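PDB 3B40: probable dipeptidase, which probably hydrolyses dipeptides as a metal-dependent dipeptidase of the membrane dipeptidase (M19) family. Local coordinates for residues V88-A91 and R92-E96; D151-A155 and R156-M160; L33-T37 and T38-V42; Y99-L102 and T103-R107. The protein carries 11 engineered substitutions. All blocks are in the same frame, centred on the assembly; numbering follows the deposited sequence.

Interaction 1. Residues V88-A91 and R92-E96. With CA (calcium ion), chain F.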
# COMPACT_ATOMS: atom_id res chain seq x y z
N VAL A 88 20.55 6.33 -4.74
CA VAL A 88 20.19 4.94 -5.04
C VAL A 88 20.77 3.99 -3.99
O VAL A 88 20.09 3.08 -3.52
CB VAL A 88 20.59 4.48 -6.47
CG1 VAL A 88 20.03 3.08 -6.77
CG2 VAL A 88 20.09 5.47 -7.52
N ASP A 89 22.03 4.21 -3.62
CA ASP A 89 22.67 3.35 -2.63
C ASP A 89 22.05 3.53 -1.25
O ASP A 89 21.92 2.58 -0.49
CB ASP A 89 24.18 3.58 -2.57
CG ASP A 89 24.87 2.54 -1.70
OD1 ASP A 89 24.84 1.33 -2.06
OD2 ASP A 89 25.42 2.94 -0.64
N GLU A 90 21.65 4.75 -0.94
CA GLU A 90 20.94 5.02 0.31
C GLU A 90 19.61 4.26 0.38
O GLU A 90 19.27 3.67 1.40
CB GLU A 90 20.67 6.51 0.49
CG GLU A 90 20.29 6.86 1.93
CD GLU A 90 21.45 6.61 2.90
OE1 GLU A 90 22.60 6.92 2.53
OE2 GLU A 90 21.20 6.09 4.02
N ALA A 91 18.87 4.29 -0.73
CA ALA A 91 17.61 3.58 -0.86
C ALA A 91 17.83 2.08 -0.65
O ALA A 91 17.00 1.42 -0.04
CB ALA A 91 16.95 3.89 -2.22
N ARG A 92 18.98 1.57 -1.10
CA ARG A 92 19.39 0.16 -0.86
C ARG A 92 19.66 -0.14 0.62
O ARG A 92 19.31 -1.20 1.13
CB ARG A 92 20.61 -0.20 -1.67
CG ARG A 92 20.38 -0.29 -3.17
CD ARG A 92 21.57 -0.97 -3.88
NE ARG A 92 21.37 -0.88 -5.32
CZ ARG A 92 22.11 -0.15 -6.16
NH1 ARG A 92 23.18 0.52 -5.71
NH2 ARG A 92 21.80 -0.14 -7.45
N HIS A 93 20.29 0.81 1.31
CA HIS A 93 20.43 0.73 2.76
C HIS A 93 19.09 0.69 3.50
O HIS A 93 18.95 -0.05 4.45
CB HIS A 93 21.28 1.89 3.27
CG HIS A 93 22.70 1.84 2.80
ND1 HIS A 93 23.55 2.92 2.90
CD2 HIS A 93 23.42 0.85 2.23
CE1 HIS A 93 24.73 2.59 2.41
NE2 HIS A 93 24.68 1.34 1.99
N GLN A 94 18.11 1.47 3.05
CA GLN A 94 16.74 1.45 3.60
C GLN A 94 16.12 0.04 3.43
O GLN A 94 15.47 -0.47 4.36
CB GLN A 94 15.85 2.51 2.93
CG GLN A 94 16.30 3.98 3.11
CD GLN A 94 15.76 4.95 2.03
OE1 GLN A 94 14.67 4.76 1.47
NE2 GLN A 94 16.53 6.00 1.75
N GLN A 95 16.34 -0.60 2.27
CA GLN A 95 15.84 -1.97 2.02
C GLN A 95 16.52 -2.97 2.94
O GLN A 95 15.86 -3.84 3.52
CB GLN A 95 16.09 -2.44 0.59
CG GLN A 95 15.42 -1.66 -0.54
CD GLN A 95 15.73 -2.32 -1.87
OE1 GLN A 95 16.91 -2.47 -2.25
NE2 GLN A 95 14.69 -2.71 -2.60
N GLU A 96 17.83 -2.85 3.07
CA GLU A 96 18.57 -3.80 3.90
C GLU A 96 18.17 -3.70 5.39
O GLU A 96 18.05 -4.71 6.05
CB GLU A 96 20.07 -3.62 3.73
CG GLU A 96 20.61 -4.07 2.36
CD GLU A 96 20.48 -5.59 2.12
OE1 GLU A 96 20.73 -6.40 3.04
OE2 GLU A 96 20.14 -5.97 0.98
CA CA F . 26.21 0.53 0.02

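Interaction 2. Residues D151-A155 and R156-M160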
# COMPACT_ATOMS: atom_id res chain seq x y z
N ASP A 151 15.59 -12.07 -8.61
CA ASP A 151 15.94 -13.44 -8.23
C ASP A 151 16.54 -13.50 -6.83
O ASP A 151 16.18 -14.36 -6.02
CB ASP A 151 16.93 -14.04 -9.26
CG ASP A 151 16.38 -14.01 -10.68
OD1 ASP A 151 16.02 -15.09 -11.19
OD2 ASP A 151 16.29 -12.91 -11.28
N LYS A 152 17.45 -12.57 -6.55
CA LYS A 152 18.12 -12.50 -5.26
C LYS A 152 17.14 -12.16 -4.11
O LYS A 152 17.19 -12.80 -3.05
CB LYS A 152 19.27 -11.50 -5.33
CG LYS A 152 20.41 -11.91 -6.30
CD LYS A 152 21.49 -10.80 -6.41
CE LYS A 152 22.72 -11.23 -7.20
NZ LYS A 152 22.42 -11.52 -8.65
N TRP A 153 16.25 -11.19 -4.32
CA TRP A 153 15.24 -10.85 -3.30
C TRP A 153 14.18 -11.93 -3.08
O TRP A 153 13.81 -12.22 -1.94
CB TRP A 153 14.63 -9.48 -3.58
CG TRP A 153 15.51 -8.28 -3.12
CD1 TRP A 153 16.13 -7.37 -3.93
CD2 TRP A 153 15.78 -7.87 -1.76
NE1 TRP A 153 16.81 -6.44 -3.16
CE2 TRP A 153 16.60 -6.71 -1.83
CE3 TRP A 153 15.43 -8.38 -0.50
CZ2 TRP A 153 17.10 -6.06 -0.68
CZ3 TRP A 153 15.90 -7.73 0.65
CH2 TRP A 153 16.73 -6.58 0.55
N ALA A 154 13.69 -12.55 -4.16
CA ALA A 154 12.81 -13.72 -4.07
C ALA A 154 13.44 -14.83 -3.21
O ALA A 154 12.78 -15.42 -2.34
CB ALA A 154 12.51 -14.26 -5.47
N ALA A 155 14.73 -15.10 -3.45
CA ALA A 155 15.46 -16.14 -2.71
C ALA A 155 15.52 -15.85 -1.21
O ALA A 155 15.47 -16.75 -0.40
CB ALA A 155 16.87 -16.32 -3.28
N ARG A 156 15.59 -14.57 -0.87
CA ARG A 156 15.60 -14.10 0.51
C ARG A 156 14.20 -14.05 1.18
O ARG A 156 14.10 -13.81 2.37
CB ARG A 156 16.32 -12.75 0.57
CG ARG A 156 17.77 -12.88 0.07
CD ARG A 156 18.47 -11.54 -0.09
NE ARG A 156 18.83 -11.00 1.21
CZ ARG A 156 19.20 -9.75 1.43
NH1 ARG A 156 19.24 -8.87 0.43
NH2 ARG A 156 19.52 -9.36 2.66
N GLY A 157 13.13 -14.30 0.42
CA GLY A 157 11.79 -14.30 1.03
C GLY A 157 10.73 -13.38 0.46
O GLY A 157 9.55 -13.45 0.86
N VAL A 158 11.10 -12.52 -0.49
CA VAL A 158 10.10 -11.61 -1.07
C VAL A 158 9.06 -12.40 -1.89
O VAL A 158 9.42 -13.27 -2.68
CB VAL A 158 10.78 -10.47 -1.90
CG1 VAL A 158 9.75 -9.76 -2.82
CG2 VAL A 158 11.45 -9.49 -0.96
N ARG A 159 7.78 -12.13 -1.67
CA ARG A 159 6.73 -12.87 -2.36
C ARG A 159 5.75 -12.00 -3.17
O ARG A 159 4.86 -12.53 -3.86
CB ARG A 159 5.99 -13.77 -1.35
CG ARG A 159 6.82 -14.97 -0.87
CD ARG A 159 7.15 -15.92 -2.01
NE ARG A 159 8.07 -16.98 -1.61
CZ ARG A 159 9.40 -16.93 -1.62
NH1 ARG A 159 10.07 -15.84 -1.99
NH2 ARG A 159 10.08 -18.00 -1.23
N MET A 160 5.95 -10.68 -3.12
CA MET A 160 5.12 -9.70 -3.84
C MET A 160 6.04 -8.53 -4.15
O MET A 160 6.85 -8.17 -3.30
CB MET A 160 3.92 -9.24 -2.97
CG MET A 160 2.92 -8.22 -3.66
SD MET A 160 1.24 -7.90 -2.93
CE MET A 160 1.62 -7.28 -1.29
O HOH W 1 12.75 -18.21 -0.47

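Interaction 3. Residues L33-T37 and T38-V42. Engineered in segment 33-37: Leu33 (natural residue Pro). Engineered in segment 38-42: Thr38 (natural residue Glu), Val42 (natural residue Phe).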
# COMPACT_ATOMS: atom_id res chain seq x y z
N LEU A 33 11.84 2.54 10.00
CA LEU A 33 13.26 2.17 10.04
C LEU A 33 13.81 1.89 11.47
O LEU A 33 14.84 1.25 11.62
CB LEU A 33 14.10 3.24 9.33
CG LEU A 33 13.88 3.19 7.82
CD1 LEU A 33 14.24 4.53 7.15
CD2 LEU A 33 14.67 2.02 7.23
N ASP A 34 13.14 2.40 12.48
CA ASP A 34 13.58 2.18 13.87
C ASP A 34 12.71 1.14 14.60
O ASP A 34 12.71 1.06 15.82
CB ASP A 34 13.60 3.52 14.63
CG ASP A 34 12.20 4.10 14.83
OD1 ASP A 34 11.24 3.55 14.26
OD2 ASP A 34 12.08 5.12 15.56
N PHE A 35 11.95 0.35 13.84
CA PHE A 35 11.04 -0.61 14.42
C PHE A 35 11.89 -1.68 15.10
O PHE A 35 12.86 -2.16 14.52
CB PHE A 35 10.20 -1.24 13.30
CG PHE A 35 9.03 -2.05 13.78
CD1 PHE A 35 8.16 -1.55 14.75
CD2 PHE A 35 8.75 -3.27 13.19
CE1 PHE A 35 7.07 -2.30 15.17
CE2 PHE A 35 7.66 -4.02 13.59
CZ PHE A 35 6.81 -3.53 14.59
N GLY A 36 11.53 -2.03 16.33
CA GLY A 36 12.30 -2.97 17.12
C GLY A 36 13.39 -2.34 17.99
O GLY A 36 14.16 -3.06 18.61
N THR A 37 13.45 -1.01 18.02
CA THR A 37 14.46 -0.29 18.83
C THR A 37 13.79 0.21 20.09
O THR A 37 12.55 0.13 20.23
CB THR A 37 15.09 0.92 18.09
OG1 THR A 37 14.10 1.91 17.82
CG2 THR A 37 15.74 0.49 16.81
N THR A 38 14.60 0.73 21.02
CA THR A 38 14.08 1.31 22.26
C THR A 38 13.12 2.44 21.94
O THR A 38 13.47 3.35 21.17
CB THR A 38 15.23 1.84 23.13
OG1 THR A 38 16.18 0.78 23.32
CG2 THR A 38 14.74 2.29 24.50
N GLY A 39 11.92 2.38 22.51
CA GLY A 39 10.88 3.36 22.22
C GLY A 39 9.90 2.84 21.18
O GLY A 39 8.78 3.34 21.07
N ASN A 40 10.32 1.82 20.44
CA ASN A 40 9.52 1.27 19.33
C ASN A 40 9.69 -0.25 19.17
O ASN A 40 9.96 -0.74 18.07
CB ASN A 40 9.87 2.02 18.03
CG ASN A 40 8.79 1.85 16.94
OD1 ASN A 40 7.64 1.49 17.24
ND2 ASN A 40 9.17 2.12 15.69
N GLU A 41 9.53 -0.98 20.27
CA GLU A 41 9.70 -2.44 20.27
C GLU A 41 8.53 -3.16 19.62
O GLU A 41 7.38 -2.69 19.69
CB GLU A 41 9.89 -2.99 21.71
CG GLU A 41 11.07 -2.39 22.50
CD GLU A 41 10.70 -1.09 23.23
OE1 GLU A 41 9.57 -0.57 23.01
OE2 GLU A 41 11.53 -0.59 24.02
N VAL A 42 8.81 -4.31 19.01
CA VAL A 42 7.78 -5.04 18.28
C VAL A 42 6.80 -5.77 19.20
O VAL A 42 5.65 -6.01 18.84
CB VAL A 42 8.39 -6.02 17.24
CG1 VAL A 42 9.56 -5.38 16.52
CG2 VAL A 42 8.80 -7.29 17.85

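Interaction 4. Residues Y99-L102 and T103-R107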
# COMPACT_ATOMS: atom_id res chain seq x y z
N TYR A 99 14.82 -5.46 5.81
CA TYR A 99 15.08 -6.91 5.81
C TYR A 99 15.61 -7.42 7.16
O TYR A 99 15.20 -8.47 7.65
CB TYR A 99 16.07 -7.28 4.69
CG TYR A 99 16.28 -8.78 4.58
CD1 TYR A 99 15.33 -9.58 3.95
CD2 TYR A 99 17.42 -9.39 5.11
CE1 TYR A 99 15.52 -10.96 3.83
CE2 TYR A 99 17.60 -10.78 5.01
CZ TYR A 99 16.65 -11.54 4.38
OH TYR A 99 16.81 -12.90 4.26
N LYS A 100 16.55 -6.69 7.75
CA LYS A 100 17.10 -7.09 9.04
C LYS A 100 16.06 -7.01 10.15
O LYS A 100 16.05 -7.84 11.06
CB LYS A 100 18.32 -6.26 9.40
CG LYS A 100 19.63 -6.77 8.80
CD LYS A 100 20.75 -5.76 9.05
CE LYS A 100 21.09 -5.61 10.56
NZ LYS A 100 22.34 -6.33 10.96
N ILE A 101 15.18 -6.01 10.08
CA ILE A 101 14.06 -5.89 11.04
C ILE A 101 13.14 -7.14 11.02
O ILE A 101 12.80 -7.72 12.09
CB ILE A 101 13.24 -4.59 10.81
CG1 ILE A 101 14.07 -3.36 11.19
CG2 ILE A 101 11.88 -4.61 11.62
CD1 ILE A 101 13.35 -2.00 10.90
N LEU A 102 12.77 -7.55 9.82
CA LEU A 102 11.81 -8.64 9.60
C LEU A 102 12.36 -10.00 10.00
O LEU A 102 11.73 -10.75 10.74
CB LEU A 102 11.33 -8.68 8.14
CG LEU A 102 10.51 -7.46 7.67
CD1 LEU A 102 10.19 -7.56 6.19
CD2 LEU A 102 9.20 -7.38 8.49
N THR A 103 13.55 -10.33 9.53
CA THR A 103 14.15 -11.60 9.91
C THR A 103 14.53 -11.56 11.40
O THR A 103 14.56 -12.59 12.09
CB THR A 103 15.37 -11.94 9.05
OG1 THR A 103 16.31 -10.87 9.13
CG2 THR A 103 14.96 -12.13 7.58
N GLY A 104 14.82 -10.36 11.90
CA GLY A 104 15.17 -10.19 13.30
C GLY A 104 13.99 -10.42 14.24
O GLY A 104 14.19 -10.86 15.36
N MET A 105 12.77 -10.11 13.78
CA MET A 105 11.53 -10.30 14.55
C MET A 105 11.29 -11.79 14.74
O MET A 105 10.90 -12.20 15.82
CB MET A 105 10.28 -9.68 13.86
CG MET A 105 10.24 -8.15 13.78
SD MET A 105 8.94 -7.43 12.70
CE MET A 105 7.49 -7.90 13.64
N VAL A 106 11.54 -12.57 13.70
CA VAL A 106 11.41 -14.03 13.73
C VAL A 106 12.52 -14.65 14.59
O VAL A 106 12.27 -15.61 15.34
CB VAL A 106 11.48 -14.63 12.30
CG1 VAL A 106 11.43 -16.16 12.35
CG2 VAL A 106 10.36 -14.08 11.42
N ARG A 107 13.73 -14.11 14.49
CA ARG A 107 14.84 -14.55 15.34
C ARG A 107 14.54 -14.34 16.84
O ARG A 107 14.70 -15.26 17.64
CB ARG A 107 16.13 -13.85 14.97
CG ARG A 107 17.36 -14.40 15.71
CD ARG A 107 18.64 -13.61 15.41
NE ARG A 107 18.52 -12.20 15.78
CZ ARG A 107 18.55 -11.20 14.90
NH1 ARG A 107 18.71 -11.45 13.61
NH2 ARG A 107 18.42 -9.94 15.32
O HOH W 2 18.22 -9.18 11.79
O HOH W 3 16.96 -7.52 14.42

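Interaction 1. Residues V88-A91 and R92-E96
Arg92 runs extended back along helix 87-108 toward Val88, whose CG1 rests over one face of the guanidinium, 3.7 Å from NH2 of Arg92. NH1 of Arg92 stays 4.1 Å from OD1 of Asp89, while its NE makes a weak bond to the carbonyl of Pro142. The carboxylate of Asp89 is committed to a calcium ion, which it binds in bidentate fashion through OD1 and OD2, each 2.6 Å from the metal. His93, one turn on, adds NE2 at 2.6 Å. This is an i, i+4 metal pair on a regular alpha-helix of the M19 family's TIM-barrel fold. With CG of Asp89 anti to the backbone N (chi1 -172°) and CG of His93 anti to the carbonyl carbon (chi1 -66°), the two groups lean together over the helix surface, their planes 76° apart. OD2 of Asp89 comes within 3.1 Å of CE1 of His93, a closeness that the shared metal explains. Beneath, the carbonyl O of Asp89 sits over one face of the imidazole while accepting the amide N of His93. Ala91, whose side chain touches Tyr141, gives its carbonyl to the amide of Gln95; OE1 of Gln94 is held by the backbone N of Trp70.

Interaction 2. Residues D151-A155 and R156-M160
Arg156 folds back over Trp153, and its flat guanidinium is stacked on the indole with the planes 23° apart. The bend at chi3 (75°) brings NH1 of Arg156 over one face of the six-membered ring, 3.4 Å from CH2 of Trp153; CZ lies off-centre, giving a cation-pi contact as well. The same NH1 forms a salt bridge with Glu96, so the cation probably feels both the aromatic face and the carboxylate. Apolar packing is slighter: CG2 of Val158 lies 4.1 Å from CB of Trp153. Among the hydrogen bonds, the amide N of Val158 reaches the carbonyl O of Trp153 at 3.1 Å, nearly straight at 164°, and N of Gly157 meets O of Ala154 from above the carbonyl plane. That oxygen also takes NH1 of Arg159 at 2.8 Å, lying in the guanidinium plane, and NH1 goes on to the carbonyl O of its neighbour Val158. Water 1 links NH2 of Arg159 to the carbonyl O of Ala155, while NE of Arg159 bonds to the carbonyl O of Tyr117. Gly157, at positive phi, turns the chain out of helix 148-155 toward strand 160-162, and the two bonds back into the last turn make this C-terminal cap a Schellman motif.

Interaction 3. Residues L33-T37 and T38-V42
Gly36 and Thr37 both face Asn40 across a tight loop, where two type II beta turns, Asp34 to Thr37 and Thr37 to Asn40, share Thr37. The geometry fits a G1 beta bulge, with Gly36 at positive phi (91°). Its amide N gives a short bond of 2.7 Å to the carbonyl O of Asn40, and the amide N of Asn40 returns one of 2.8 Å to the carbonyl O of Thr37. Among the side chains, ND2 of Asn40 donates a hydrogen bond to OD1 of Asp34 at 2.9 Å; the carboxylate is met from above its plane while the acceptor lies close to the plane of the amide. OD1 of Asn40 lies at the edge of the Phe35 ring, in its plane. Thr37 turns OG1 between its own backbone N and carbonyl carbon (chi1 64°), from where the hydroxyl donates to the carbonyl O of Asp34 at 2.6 Å. On the inner side, CG1 of Val42, an engineered residue, stands over the face of the Phe35 ring, 3.9 Å from its centroid, in a CH-pi contact; it also touches CA of Gly36 at 3.7 Å. Phe35 itself packs on Ile101 and Met105 of helix 87-108. The loop is thus polar along its turns, where the carbonyl O of Asp34 takes both the amide and the hydroxyl of Thr37, and apolar where it meets the helix.

Interaction 4. Residues Y99-L102 and T103-R107
Thr103 follows Tyr99 by one turn in the second half of helix 87-108, its amide N donating to the carbonyl O of Tyr99 at 3.1 Å and 176°, and the pattern continues with Gly104 to Lys100 and Met105 to Ile101. CG2 of Thr103 lies over one face of the Tyr99 ring, displaced toward the hydroxyl-bearing rim: it is 3.7 Å from CZ of Tyr99 and 4.0 Å from the ring centroid, a CH-pi contact. The threonine rotamer (chi1 56°) sets this methyl anti to the carbonyl carbon and brings OG1 back to 3.0 Å from the carbonyl O of Tyr99. That oxygen therefore has both the amide and the hydroxyl of Thr103 close by. In the TIM-barrel fold of the family this helix packs on the parallel strands: Leu102 touches Leu65 and Ile67 of strand 62-68, and Met105 reaches Ile133 of strand 131-138. SD of Met105 lies 4.2 Å from both CG2 of Ile101 and CD2 of Leu102, while Ile101 also packs on Val31. On a more polar flank, the guanidinium of Arg107 has CA of Gly104 over one face. Water 2 lies at its edge, accepting from NH1 of Arg107 at 3.0 Å and donating to the carbonyl O of Lys100 at 2.7 Å; water 3 makes a weaker link from NH2 to the same oxygen.

All four contacts are partly buried, interaction 3 being the most exposed, while 2 and 4 turn apolar faces to the barrel strands. Interactions 1 and 4 lie on one helix, 87-108, with centres about 17 Å apart: the first turns a carboxylate and an imidazole to calcium, the second keeps water and arginine on its polar flank. Interaction 2 caps helix 148-155 and meets both, through the salt bridge of Glu96 with Arg156 and through Tyr99 beside Trp153 and Arg156. Interaction 3 rests its buried Phe35 and Val42 on Met105 of interaction 4. Carbonyls follow the regular helical pattern in 1, with waters added on Lys100 in 4; in 2 and 3 turn and side-chain donors share them.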